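Local coordinates for cytochrome C' (Rubrivivax gelatinosus, PDB 2J8W), which carries a covalently bound, high-spin heme c with no sixth iron ligand and serves as a bacterial electron-transfer protein, at the interface of chains A and B. Numbering follows the deposited sequence. Chains: chain A/B, Cytochrome C'.

Contact 1: the interface of chains A and B. Residues chain A 17, 21-22, 25; chain B 1-2, 11.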
ATOM      1  N   THR A  17      -2.218  -4.914  -5.346  1.00 11.86           N
ATOM      2  CA  THR A  17      -2.887  -5.830  -4.419  1.00 12.08           C
ATOM      3  C   THR A  17      -3.678  -5.073  -3.351  1.00 11.56           C
ATOM      4  O   THR A  17      -4.822  -5.380  -3.079  1.00 11.72           O
ATOM      5  CB  THR A  17      -1.885  -6.779  -3.776  1.00 12.52           C
ATOM      6  OG1 THR A  17      -1.381  -7.660  -4.780  1.00 14.53           O
ATOM      7  CG2 THR A  17      -2.447  -7.593  -2.637  1.00 14.71           C
ATOM      8  N   ASN A  21      -7.821  -4.949  -2.901  1.00 11.48           N
ATOM      9  CA  ASN A  21      -8.507  -5.358  -1.684  1.00 11.04           C
ATOM     10  C   ASN A  21      -9.453  -4.257  -1.185  1.00 10.88           C
ATOM     11  O   ASN A  21     -10.634  -4.494  -0.910  1.00 11.61           O
ATOM     12  CB  ASN A  21      -7.514  -5.739  -0.616  1.00 11.62           C
ATOM     13  CG  ASN A  21      -8.181  -6.240   0.587  1.00 13.98           C
ATOM     14  OD1 ASN A  21      -8.657  -5.476   1.406  1.00 16.21           O
ATOM     15  ND2 ASN A  21      -8.302  -7.574   0.676  1.00 19.56           N
ATOM     16  N   HIS A  22      -8.974  -3.033  -1.093  1.00 10.62           N
ATOM     17  CA  HIS A  22      -9.818  -1.965  -0.569  1.00 10.43           C
ATOM     18  C   HIS A  22     -10.903  -1.549  -1.545  1.00  9.69           C
ATOM     19  O   HIS A  22     -12.028  -1.277  -1.124  1.00 10.93           O
ATOM     20  CB  HIS A  22      -8.924  -0.807  -0.091  1.00 10.70           C
ATOM     21  CG  HIS A  22      -8.196  -1.161   1.150  1.00 10.53           C
ATOM     22  ND1 HIS A  22      -8.815  -1.137   2.386  1.00 11.54           N
ATOM     23  CD2 HIS A  22      -6.981  -1.712   1.353  1.00 11.00           C
ATOM     24  CE1 HIS A  22      -7.969  -1.617   3.293  1.00 12.01           C
ATOM     25  NE2 HIS A  22      -6.845  -1.963   2.694  1.00 11.18           N
ATOM     26  N   ARG A  25     -13.763  -3.958  -1.244  1.00 10.82           N
ATOM     27  CA  ARG A  25     -14.659  -3.712  -0.121  1.00 11.32           C
ATOM     28  C   ARG A  25     -15.747  -2.721  -0.497  1.00 11.38           C
ATOM     29  O   ARG A  25     -16.925  -2.886  -0.153  1.00 12.76           O
ATOM     30  CB  ARG A  25     -13.870  -3.192   1.085  1.00 11.11           C
ATOM     31  CG  ARG A  25     -12.857  -4.173   1.601  1.00 12.07           C
ATOM     32  CD  ARG A  25     -12.126  -3.629   2.811  1.00 14.01           C
ATOM     33  NE  ARG A  25     -10.824  -4.275   3.007  1.00 15.10           N
ATOM     34  CZ  ARG A  25     -10.148  -4.271   4.148  1.00 14.36           C
ATOM     35  NH1 ARG A  25     -10.603  -3.580   5.167  1.00 16.30           N
ATOM     36  NH2 ARG A  25      -8.985  -4.891   4.238  1.00 15.95           N
TER
ATOM     37  N   GLN B   1     -11.212  -7.577   4.778  1.00 33.41           N
ATOM     38  CA  GLN B   1     -11.888  -8.876   4.382  1.00 34.30           C
ATOM     39  C   GLN B   1     -10.980  -9.728   3.470  1.00 33.79           C
ATOM     40  O   GLN B   1     -10.614  -9.314   2.365  1.00 36.01           O
ATOM     41  N   PHE B   2     -10.616 -10.905   3.968  1.00 31.77           N
ATOM     42  CA  PHE B   2      -9.796 -11.871   3.247  1.00 30.89           C
ATOM     43  C   PHE B   2     -10.598 -13.174   3.041  1.00 31.82           C
ATOM     44  O   PHE B   2     -10.967 -13.805   4.000  1.00 32.85           O
ATOM     45  CB  PHE B   2      -8.510 -12.071   4.038  1.00 28.71           C
ATOM     46  CG  PHE B   2      -7.789 -10.769   4.292  1.00 25.39           C
ATOM     47  CD1 PHE B   2      -7.344 -10.001   3.228  1.00 22.78           C
ATOM     48  CD2 PHE B   2      -7.635 -10.281   5.566  1.00 23.41           C
ATOM     49  CE1 PHE B   2      -6.725  -8.812   3.441  1.00 22.50           C
ATOM     50  CE2 PHE B   2      -7.058  -9.073   5.812  1.00 25.40           C
ATOM     51  CZ  PHE B   2      -6.602  -8.308   4.734  1.00 23.54           C
ATOM     52  N   TYR B  11      -1.628  -9.704   1.092  1.00 12.26           N
ATOM     53  CA  TYR B  11      -1.940  -8.344   1.517  1.00 12.12           C
ATOM     54  C   TYR B  11      -0.881  -7.830   2.478  1.00 11.48           C
ATOM     55  O   TYR B  11      -0.388  -6.713   2.325  1.00 11.70           O
ATOM     56  CB  TYR B  11      -3.330  -8.324   2.142  1.00 12.43           C
ATOM     57  CG  TYR B  11      -3.795  -6.993   2.660  1.00 11.51           C
ATOM     58  CD1 TYR B  11      -4.630  -6.202   1.915  1.00 11.93           C
ATOM     59  CD2 TYR B  11      -3.460  -6.569   3.937  1.00 12.29           C
ATOM     60  CE1 TYR B  11      -5.093  -4.977   2.418  1.00 12.14           C
ATOM     61  CE2 TYR B  11      -3.924  -5.363   4.448  1.00 12.07           C
ATOM     62  CZ  TYR B  11      -4.744  -4.588   3.674  1.00 10.89           C
ATOM     63  OH  TYR B  11      -5.204  -3.414   4.195  1.00 11.69           O
TER
HETATM   64  O   HOH W   1      -6.982  -4.133   6.204  1.00 21.28           O

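Contact 2: the interface of chains A and B. Residues chain A 15, 18, 51, 54; chain B 15, 18, 51, 54.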
ATOM      1  N   ALA A  15       1.228  -2.435  -4.535  1.00 11.03           N
ATOM      2  CA  ALA A  15       0.215  -1.404  -4.550  1.00 10.90           C
ATOM      3  C   ALA A  15      -1.067  -1.877  -5.196  1.00 11.02           C
ATOM      4  O   ALA A  15      -2.156  -1.607  -4.676  1.00 11.16           O
ATOM      5  CB  ALA A  15       0.744  -0.143  -5.195  1.00 11.84           C
ATOM      6  N   LEU A  18      -3.069  -4.040  -2.767  1.00 11.17           N
ATOM      7  CA  LEU A  18      -3.791  -3.267  -1.749  1.00 10.55           C
ATOM      8  C   LEU A  18      -4.967  -2.515  -2.351  1.00 10.62           C
ATOM      9  O   LEU A  18      -6.051  -2.459  -1.746  1.00 11.08           O
ATOM     10  CB  LEU A  18      -2.837  -2.319  -1.039  1.00 11.76           C
ATOM     11  CG  LEU A  18      -1.677  -2.954  -0.261  1.00 13.23           C
ATOM     12  CD1 LEU A  18      -0.985  -1.865   0.538  1.00 17.13           C
ATOM     13  CD2 LEU A  18      -2.031  -4.019   0.686  1.00 15.75           C
ATOM     14  N   LEU A  51      -3.597   5.114  -2.538  1.00 12.34           N
ATOM     15  CA  LEU A  51      -2.817   4.052  -3.172  1.00 13.12           C
ATOM     16  C   LEU A  51      -2.759   4.163  -4.680  1.00 12.79           C
ATOM     17  O   LEU A  51      -1.769   3.751  -5.299  1.00 13.17           O
ATOM     18  CB  LEU A  51      -3.390   2.688  -2.772  1.00 13.39           C
ATOM     19  CG  LEU A  51      -3.297   2.257  -1.307  1.00 14.45           C
ATOM     20  CD1 LEU A  51      -4.295   1.147  -1.016  1.00 15.50           C
ATOM     21  CD2 LEU A  51      -1.885   1.843  -0.955  1.00 18.11           C
ATOM     22  N   LEU A  54       0.284   5.485  -6.556  1.00 14.01           N
ATOM     23  CA  LEU A  54       1.569   4.820  -6.383  1.00 13.13           C
ATOM     24  C   LEU A  54       2.028   3.889  -7.542  1.00 12.93           C
ATOM     25  O   LEU A  54       3.167   3.998  -7.959  1.00 13.73           O
ATOM     26  CB  LEU A  54       1.593   4.036  -5.059  1.00 13.30           C
ATOM     27  CG  LEU A  54       1.197   4.822  -3.806  1.00 13.60           C
ATOM     28  CD1 LEU A  54       1.371   3.976  -2.583  1.00 14.89           C
ATOM     29  CD2 LEU A  54       2.059   6.135  -3.753  1.00 16.86           C
TER
ATOM     30  N   ALA B  15       1.696  -4.710   1.876  1.00 11.20           N
ATOM     31  CA  ALA B  15       1.758  -3.532   2.713  1.00 10.99           C
ATOM     32  C   ALA B  15       3.166  -3.317   3.271  1.00 11.13           C
ATOM     33  O   ALA B  15       3.652  -2.179   3.279  1.00 11.18           O
ATOM     34  CB  ALA B  15       0.693  -3.594   3.798  1.00 12.37           C
ATOM     35  N   LEU B  18       5.438  -1.771   0.585  1.00 11.68           N
ATOM     36  CA  LEU B  18       5.225  -0.332   0.400  1.00 11.22           C
ATOM     37  C   LEU B  18       5.758   0.481   1.558  1.00 11.48           C
ATOM     38  O   LEU B  18       6.364   1.538   1.363  1.00 12.15           O
ATOM     39  CB  LEU B  18       3.757  -0.015   0.173  1.00 11.45           C
ATOM     40  CG  LEU B  18       3.129  -0.693  -1.066  1.00 14.47           C
ATOM     41  CD1 LEU B  18       1.687  -0.193  -1.155  1.00 19.56           C
ATOM     42  CD2 LEU B  18       3.861  -0.363  -2.333  1.00 16.84           C
ATOM     43  N   LEU B  51      -0.101   3.387   5.797  1.00 11.72           N
ATOM     44  CA  LEU B  51       0.178   2.000   5.481  1.00 11.96           C
ATOM     45  C   LEU B  51       0.397   1.170   6.730  1.00 12.18           C
ATOM     46  O   LEU B  51       0.095  -0.027   6.750  1.00 12.32           O
ATOM     47  CB  LEU B  51       1.388   1.884   4.556  1.00 13.39           C
ATOM     48  CG  LEU B  51       1.189   2.425   3.150  1.00 13.55           C
ATOM     49  CD1 LEU B  51       2.562   2.647   2.481  1.00 15.73           C
ATOM     50  CD2 LEU B  51       0.350   1.476   2.268  1.00 17.05           C
ATOM     51  N   LEU B  54      -2.190  -1.201   8.216  1.00 13.18           N
ATOM     52  CA  LEU B  54      -2.768  -2.269   7.382  1.00 12.05           C
ATOM     53  C   LEU B  54      -2.239  -3.692   7.625  1.00 11.79           C
ATOM     54  O   LEU B  54      -3.042  -4.614   7.793  1.00 13.14           O
ATOM     55  CB  LEU B  54      -2.619  -1.884   5.930  1.00 12.35           C
ATOM     56  CG  LEU B  54      -3.162  -0.518   5.510  1.00 13.48           C
ATOM     57  CD1 LEU B  54      -2.954  -0.332   4.029  1.00 14.88           C
ATOM     58  CD2 LEU B  54      -4.601  -0.321   5.943  1.00 15.42           C
TER

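Contact 3: the interface of chains A and B. Residues chain A 1-2, 11, 54; chain B 18, 21-22, 25.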
ATOM      1  N   GLN A   1      13.263   6.155  -6.905  1.00 27.36           N
ATOM      2  CA  GLN A   1      13.165   5.480  -5.590  1.00 26.86           C
ATOM      3  C   GLN A   1      13.353   3.951  -5.495  1.00 26.63           C
ATOM      4  O   GLN A   1      13.175   3.373  -4.429  1.00 28.66           O
ATOM      5  CB  GLN A   1      11.761   5.771  -5.089  1.00 26.03           C
ATOM      6  N   PHE A   2      13.718   3.316  -6.607  1.00 25.54           N
ATOM      7  CA  PHE A   2      13.904   1.874  -6.680  1.00 25.56           C
ATOM      8  C   PHE A   2      15.364   1.599  -7.004  1.00 27.34           C
ATOM      9  O   PHE A   2      15.832   1.938  -8.078  1.00 30.38           O
ATOM     10  CB  PHE A   2      12.950   1.344  -7.731  1.00 23.95           C
ATOM     11  CG  PHE A   2      11.538   1.778  -7.476  1.00 20.91           C
ATOM     12  CD1 PHE A   2      10.883   1.329  -6.352  1.00 20.80           C
ATOM     13  CD2 PHE A   2      10.872   2.623  -8.336  1.00 20.68           C
ATOM     14  CE1 PHE A   2       9.622   1.772  -6.085  1.00 20.38           C
ATOM     15  CE2 PHE A   2       9.594   3.065  -8.064  1.00 22.65           C
ATOM     16  CZ  PHE A   2       8.976   2.616  -6.921  1.00 21.14           C
ATOM     17  N   TYR A  11       7.016  -3.385  -5.934  1.00 13.18           N
ATOM     18  CA  TYR A  11       6.269  -2.219  -5.423  1.00 12.02           C
ATOM     19  C   TYR A  11       4.966  -2.063  -6.155  1.00 11.74           C
ATOM     20  O   TYR A  11       3.914  -1.919  -5.529  1.00 12.08           O
ATOM     21  CB  TYR A  11       7.130  -0.989  -5.628  1.00 12.92           C
ATOM     22  CG  TYR A  11       6.501   0.312  -5.180  1.00 12.78           C
ATOM     23  CD1 TYR A  11       6.778   0.842  -3.922  1.00 12.64           C
ATOM     24  CD2 TYR A  11       5.696   1.043  -6.030  1.00 12.40           C
ATOM     25  CE1 TYR A  11       6.234   2.078  -3.510  1.00 12.33           C
ATOM     26  CE2 TYR A  11       5.153   2.272  -5.636  1.00 12.75           C
ATOM     27  CZ  TYR A  11       5.402   2.762  -4.386  1.00 11.65           C
ATOM     28  OH  TYR A  11       4.856   3.966  -4.022  1.00 12.19           O
ATOM     29  N   LEU A  54       0.284   5.485  -6.556  1.00 14.01           N
ATOM     30  CA  LEU A  54       1.569   4.820  -6.383  1.00 13.13           C
ATOM     31  C   LEU A  54       2.028   3.889  -7.542  1.00 12.93           C
ATOM     32  O   LEU A  54       3.167   3.998  -7.959  1.00 13.73           O
ATOM     33  CB  LEU A  54       1.593   4.036  -5.059  1.00 13.30           C
ATOM     34  CG  LEU A  54       1.197   4.822  -3.806  1.00 13.60           C
ATOM     35  CD1 LEU A  54       1.371   3.976  -2.583  1.00 14.89           C
ATOM     36  CD2 LEU A  54       2.059   6.135  -3.753  1.00 16.86           C
TER
ATOM     37  N   LEU B  18       5.438  -1.771   0.585  1.00 11.68           N
ATOM     38  CA  LEU B  18       5.225  -0.332   0.400  1.00 11.22           C
ATOM     39  C   LEU B  18       5.758   0.481   1.558  1.00 11.48           C
ATOM     40  O   LEU B  18       6.364   1.538   1.363  1.00 12.15           O
ATOM     41  CB  LEU B  18       3.757  -0.015   0.173  1.00 11.45           C
ATOM     42  CG  LEU B  18       3.129  -0.693  -1.066  1.00 14.47           C
ATOM     43  CD1 LEU B  18       1.687  -0.193  -1.155  1.00 19.56           C
ATOM     44  CD2 LEU B  18       3.861  -0.363  -2.333  1.00 16.84           C
ATOM     45  N   ASN B  21       9.527   0.729   1.275  1.00 12.28           N
ATOM     46  CA  ASN B  21       9.986   1.643   0.251  1.00 11.95           C
ATOM     47  C   ASN B  21       9.864   3.107   0.688  1.00 11.89           C
ATOM     48  O   ASN B  21      10.822   3.882   0.586  1.00 12.72           O
ATOM     49  CB  ASN B  21       9.269   1.434  -1.055  1.00 13.20           C
ATOM     50  CG  ASN B  21       9.821   2.304  -2.130  1.00 14.28           C
ATOM     51  OD1 ASN B  21       9.424   3.465  -2.243  1.00 15.89           O
ATOM     52  ND2 ASN B  21      10.750   1.766  -2.944  1.00 19.69           N
ATOM     53  N   HIS B  22       8.697   3.483   1.189  1.00 11.66           N
ATOM     54  CA  HIS B  22       8.498   4.882   1.583  1.00 11.02           C
ATOM     55  C   HIS B  22       9.311   5.241   2.805  1.00 11.16           C
ATOM     56  O   HIS B  22       9.824   6.360   2.895  1.00 12.18           O
ATOM     57  CB  HIS B  22       7.003   5.177   1.698  1.00 11.21           C
ATOM     58  CG  HIS B  22       6.359   5.226   0.359  1.00 11.64           C
ATOM     59  ND1 HIS B  22       6.479   6.332  -0.447  1.00 11.76           N
ATOM     60  CD2 HIS B  22       5.720   4.300  -0.380  1.00 11.64           C
ATOM     61  CE1 HIS B  22       5.901   6.076  -1.616  1.00 12.01           C
ATOM     62  NE2 HIS B  22       5.448   4.839  -1.605  1.00 11.81           N
ATOM     63  N   ARG B  25      12.852   6.022   1.839  1.00 12.59           N
ATOM     64  CA  ARG B  25      13.048   7.343   1.278  1.00 12.65           C
ATOM     65  C   ARG B  25      13.345   8.385   2.372  1.00 12.39           C
ATOM     66  O   ARG B  25      14.200   9.266   2.215  1.00 14.68           O
ATOM     67  CB  ARG B  25      11.856   7.790   0.430  1.00 12.69           C
ATOM     68  CG  ARG B  25      11.502   6.850  -0.710  1.00 13.71           C
ATOM     69  CD  ARG B  25      10.342   7.368  -1.494  1.00 14.17           C
ATOM     70  NE  ARG B  25       9.784   6.334  -2.350  1.00 14.10           N
ATOM     71  CZ  ARG B  25       8.969   6.558  -3.366  1.00 14.69           C
ATOM     72  NH1 ARG B  25       8.619   7.788  -3.702  1.00 15.86           N
ATOM     73  NH2 ARG B  25       8.520   5.536  -4.060  1.00 15.78           N
TER
HETATM   74  O   HOH W   2       6.046   5.904  -5.581  1.00 22.27           O

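Contact 4: the interface of chains A and B. Residues chain A 47, 50-51, 54; chain B 22, 47, 50-51.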
ATOM      1  N   LEU A  47      -8.391   5.288   1.035  1.00 13.00           N
ATOM      2  CA  LEU A  47      -7.219   4.445   0.862  1.00 12.99           C
ATOM      3  C   LEU A  47      -6.983   4.120  -0.615  1.00 12.19           C
ATOM      4  O   LEU A  47      -5.859   4.200  -1.079  1.00 12.82           O
ATOM      5  CB  LEU A  47      -7.341   3.108   1.644  0.65 14.41           C
ATOM      6  CG  LEU A  47      -7.063   3.088   3.145  0.65 13.75           C
ATOM      7  CD1 LEU A  47      -7.474   1.813   3.862  0.65 14.90           C
ATOM      8  CD2 LEU A  47      -5.566   3.303   3.357  0.65 15.50           C
ATOM      9  N   THR A  50      -5.458   7.270  -2.204  1.00 12.77           N
ATOM     10  CA  THR A  50      -4.040   7.389  -1.847  1.00 13.81           C
ATOM     11  C   THR A  50      -3.183   6.365  -2.603  1.00 13.77           C
ATOM     12  O   THR A  50      -2.151   6.689  -3.204  1.00 15.55           O
ATOM     13  CB  THR A  50      -3.895   7.250  -0.345  1.00 14.02           C
ATOM     14  OG1 THR A  50      -4.588   8.349   0.264  1.00 15.81           O
ATOM     15  CG2 THR A  50      -2.431   7.201   0.134  1.00 16.16           C
ATOM     16  N   LEU A  51      -3.597   5.114  -2.538  1.00 12.34           N
ATOM     17  CA  LEU A  51      -2.817   4.052  -3.172  1.00 13.12           C
ATOM     18  C   LEU A  51      -2.759   4.163  -4.680  1.00 12.79           C
ATOM     19  O   LEU A  51      -1.769   3.751  -5.299  1.00 13.17           O
ATOM     20  CB  LEU A  51      -3.390   2.688  -2.772  1.00 13.39           C
ATOM     21  CG  LEU A  51      -3.297   2.257  -1.307  1.00 14.45           C
ATOM     22  CD1 LEU A  51      -4.295   1.147  -1.016  1.00 15.50           C
ATOM     23  CD2 LEU A  51      -1.885   1.843  -0.955  1.00 18.11           C
ATOM     24  N   LEU A  54       0.284   5.485  -6.556  1.00 14.01           N
ATOM     25  CA  LEU A  54       1.569   4.820  -6.383  1.00 13.13           C
ATOM     26  C   LEU A  54       2.028   3.889  -7.542  1.00 12.93           C
ATOM     27  O   LEU A  54       3.167   3.998  -7.959  1.00 13.73           O
ATOM     28  CB  LEU A  54       1.593   4.036  -5.059  1.00 13.30           C
ATOM     29  CG  LEU A  54       1.197   4.822  -3.806  1.00 13.60           C
ATOM     30  CD1 LEU A  54       1.371   3.976  -2.583  1.00 14.89           C
ATOM     31  CD2 LEU A  54       2.059   6.135  -3.753  1.00 16.86           C
TER
ATOM     32  N   HIS B  22       8.697   3.483   1.189  1.00 11.66           N
ATOM     33  CA  HIS B  22       8.498   4.882   1.583  1.00 11.02           C
ATOM     34  C   HIS B  22       9.311   5.241   2.805  1.00 11.16           C
ATOM     35  O   HIS B  22       9.824   6.360   2.895  1.00 12.18           O
ATOM     36  CB  HIS B  22       7.003   5.177   1.698  1.00 11.21           C
ATOM     37  CG  HIS B  22       6.359   5.226   0.359  1.00 11.64           C
ATOM     38  ND1 HIS B  22       6.479   6.332  -0.447  1.00 11.76           N
ATOM     39  CD2 HIS B  22       5.720   4.300  -0.380  1.00 11.64           C
ATOM     40  CE1 HIS B  22       5.901   6.076  -1.616  1.00 12.01           C
ATOM     41  NE2 HIS B  22       5.448   4.839  -1.605  1.00 11.81           N
ATOM     42  N   LEU B  47       2.465   8.591   4.223  1.00 11.98           N
ATOM     43  CA  LEU B  47       2.186   7.306   3.577  0.65 11.82           C
ATOM     44  C   LEU B  47       2.558   6.180   4.503  0.65 12.11           C
ATOM     45  O   LEU B  47       1.745   5.234   4.674  0.65 10.69           O
ATOM     46  CB  LEU B  47       2.956   7.222   2.257  0.65 12.70           C
ATOM     47  CG  LEU B  47       2.336   7.941   1.069  0.65 11.02           C
ATOM     48  CD1 LEU B  47       3.295   7.988  -0.097  0.65 13.41           C
ATOM     49  CD2 LEU B  47       1.047   7.185   0.611  0.65 13.82           C
ATOM     50  N   THR B  50      -0.177   5.871   7.148  1.00 11.31           N
ATOM     51  CA  THR B  50      -1.376   5.255   6.583  1.00 11.93           C
ATOM     52  C   THR B  50      -1.197   3.755   6.392  1.00 12.52           C
ATOM     53  O   THR B  50      -2.031   2.950   6.775  1.00 14.56           O
ATOM     54  CB  THR B  50      -1.743   5.959   5.300  1.00 12.78           C
ATOM     55  OG1 THR B  50      -2.076   7.316   5.627  1.00 14.65           O
ATOM     56  CG2 THR B  50      -2.879   5.297   4.537  1.00 14.47           C
ATOM     57  N   LEU B  51      -0.101   3.387   5.797  1.00 11.72           N
ATOM     58  CA  LEU B  51       0.178   2.000   5.481  1.00 11.96           C
ATOM     59  C   LEU B  51       0.397   1.170   6.730  1.00 12.18           C
ATOM     60  O   LEU B  51       0.095  -0.027   6.750  1.00 12.32           O
ATOM     61  CB  LEU B  51       1.388   1.884   4.556  1.00 13.39           C
ATOM     62  CG  LEU B  51       1.189   2.425   3.150  1.00 13.55           C
ATOM     63  CD1 LEU B  51       2.562   2.647   2.481  1.00 15.73           C
ATOM     64  CD2 LEU B  51       0.350   1.476   2.268  1.00 17.05           C
TER

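Contact 1: the interface of chains A and B
B:Tyr11 lays the rim of its ring against A:Asn21 at one end of the two-fold interface, where the N-terminal segment and early helix 5-30 of chain B pack on later turns of helix 5-30 of chain A. A:Asn21 CG lies 3.8 Å from B:Tyr11 CD1, the amide and ring planes 60° apart. With CG swung opposite its own backbone N (chi1 179°), the tyrosine reaches out to A:His22, and its phenol OH meets NE2 at 2.7 Å, in the imidazole plane at the ring's edge. Which of the two donates in this hydrogen bond is not decided. A:Arg25 NE and NH2 both donate to A:Asn21 OD1, each at 2.9 Å and from opposite faces of the amide plane, which fixes the amide and turns ND2 toward B:Gln1. There ND2 makes a weak hydrogen bond to the backbone O at 3.4 Å. With an alanine here, A:Arg25 NE and NH2 would lose their shared acceptor, and the guanidinium would probably be freer to turn. A:His22 CE1 covers one guanidinium face; the backbone N of B:Gln1, whose side chain is incompletely modelled, lies over the other. Water 1 bridges the chains, 2.9 Å from A:Arg25 NH2 and 2.8 Å from B:Tyr11 OH.

Contact 2: the interface of chains A and B
A:Leu18 and B:Leu18 reach toward each other across the two-fold axis, tip to tip, their CD1 methyls 3.6 Å apart. This is the apolar centre of the two-fold interface of the deposited pair, probably the dimer usual for cytochromes c', where helix 5-30 of one chain faces its copy in the other. Both leucines place CG opposite the carbonyl carbon (chi1 -62° in A:Leu18), and the nearly extended second torsion, -171°, sends CD1 onward to the partner helix while CD2 branches off to one side.

The second kind of contact is methyl against backbone. A:Leu18 CD1 sits 3.9 Å from B:Ala15 CA, and the same spacing separates B:Leu18 CD1 from A:Ala15 CA. The short alanine side chains let each leucine come down close to the opposing helix. A valine in place of A:Leu18 would probably fail to reach B:Leu18 CD1 and B:Ala15 CA, leaving a gap at the middle of the interface.

A second leucine pair, from helix 38-52, completes the cluster. A:Leu51 crosses B:Leu18 at about a right angle and meets B:Leu51 obliquely, CD2 to CD2 at 3.9 Å. The Leu54 side chains stand further back, at the margin, with A:Leu54 CD1 4.4 Å from B:Leu18 CD1. On the other diagonal, A:Leu18 CD1 lies 4.0 Å from CD2 of B:Leu51.

Contact 3: the interface of chains A and B
B:Leu18 rests its CD2 methyl on one face of the A:Tyr11 ring, 3.7 Å from the centroid, a CH-pi contact made by the branch that does not meet the opposing leucine. A:Phe2 CZ covers the opposite face toward the rim, so the tyrosine ring is clamped between a methyl of the partner and a ring of its own chain. B:Asn21 comes next, its CG 3.8 Å from A:Tyr11 CD1 and its amide plane turned 60° from the ring.

Further out the contact becomes polar. A:Tyr11 OH lies in the plane of the B:His22 imidazole and hydrogen-bonds to NE2 at 2.6 Å, with the donor undecided. B:His22 CG stands beside its backbone N (chi1 -70°), which brings the ring's NE2 edge round to the phenol. B:Asn21 ND2 donates to the backbone O of A:Gln1 at 3.3 Å, from above the carbonyl plane and off any lone pair. B:Arg25 clasps B:Asn21 OD1 with NE and NH2, keeping the amide turned for that bond, while CB of the incompletely modelled A:Gln1 side chain lies over one guanidinium face. Water 2 joins B:Arg25 NH2, at 2.9 Å, to A:Tyr11 OH, at 2.8 Å.

In the fold, this patch is where the N-terminal segment and the start of helix 5-30 of chain A lie along the middle and later turns of the same helix in chain B.

Contact 4: the interface of chains A and B
A:Thr50 meets B:Leu47 with its CG2 methyl, which lies opposite the backbone N because OG1 takes the place opposite the carbonyl carbon (chi1 -64°); B:Thr50 does the same toward A:Leu47. In cytochrome c', a four-helix-bundle c-type cytochrome, these residues sit on helix 38-52, which here faces its copy in the other chain. A:Thr50 CG2 touches B:Leu47 CD2 at 3.5 Å, and A:Leu47 CD2 touches B:Thr50 CG2 at the same distance. In each pair the side chains slide past each other in opposite directions, so methyl lies alongside methyl rather than end against end. The leucines use CD2 for this: with chi1 -79° in A:Leu47, CG stands beside the backbone N, and the second torsion of 168° carries CD1 away from the threonine. The methyl contact of A:Leu51 with B:Leu51 lies off to one side of both pairs.

B:Leu47 also works within its own chain. Its CD1 sits 3.5 Å above the plane of the B:His22 ring, toward the rim, and so backs the imidazole from helix 5-30. A:Leu54, just past the end of helix 38-52, approaches that imidazole from the other chain, with CD2 4.2 Å from NE2.

Contact 1 and contact 3 are two-fold twins at opposite ends of the interface, their C-alpha centres about 20 Å apart. Contact 2 lies between them, about 11 Å from contact 1 and 10 Å from contact 3, and shares A:Leu54 and B:Leu18 with the latter. The C-alpha centres of contact 2 and contact 4 are about 5 Å apart, with A:Leu51, A:Leu54 and B:Leu51 in common, and contact 4 meets contact 3 through A:Leu54 and B:His22. Helix 5-30 runs through all four and helix 38-52 through contacts 2 and 4, so an apolar core flanked by polar ends probably sets how the two subunits cross.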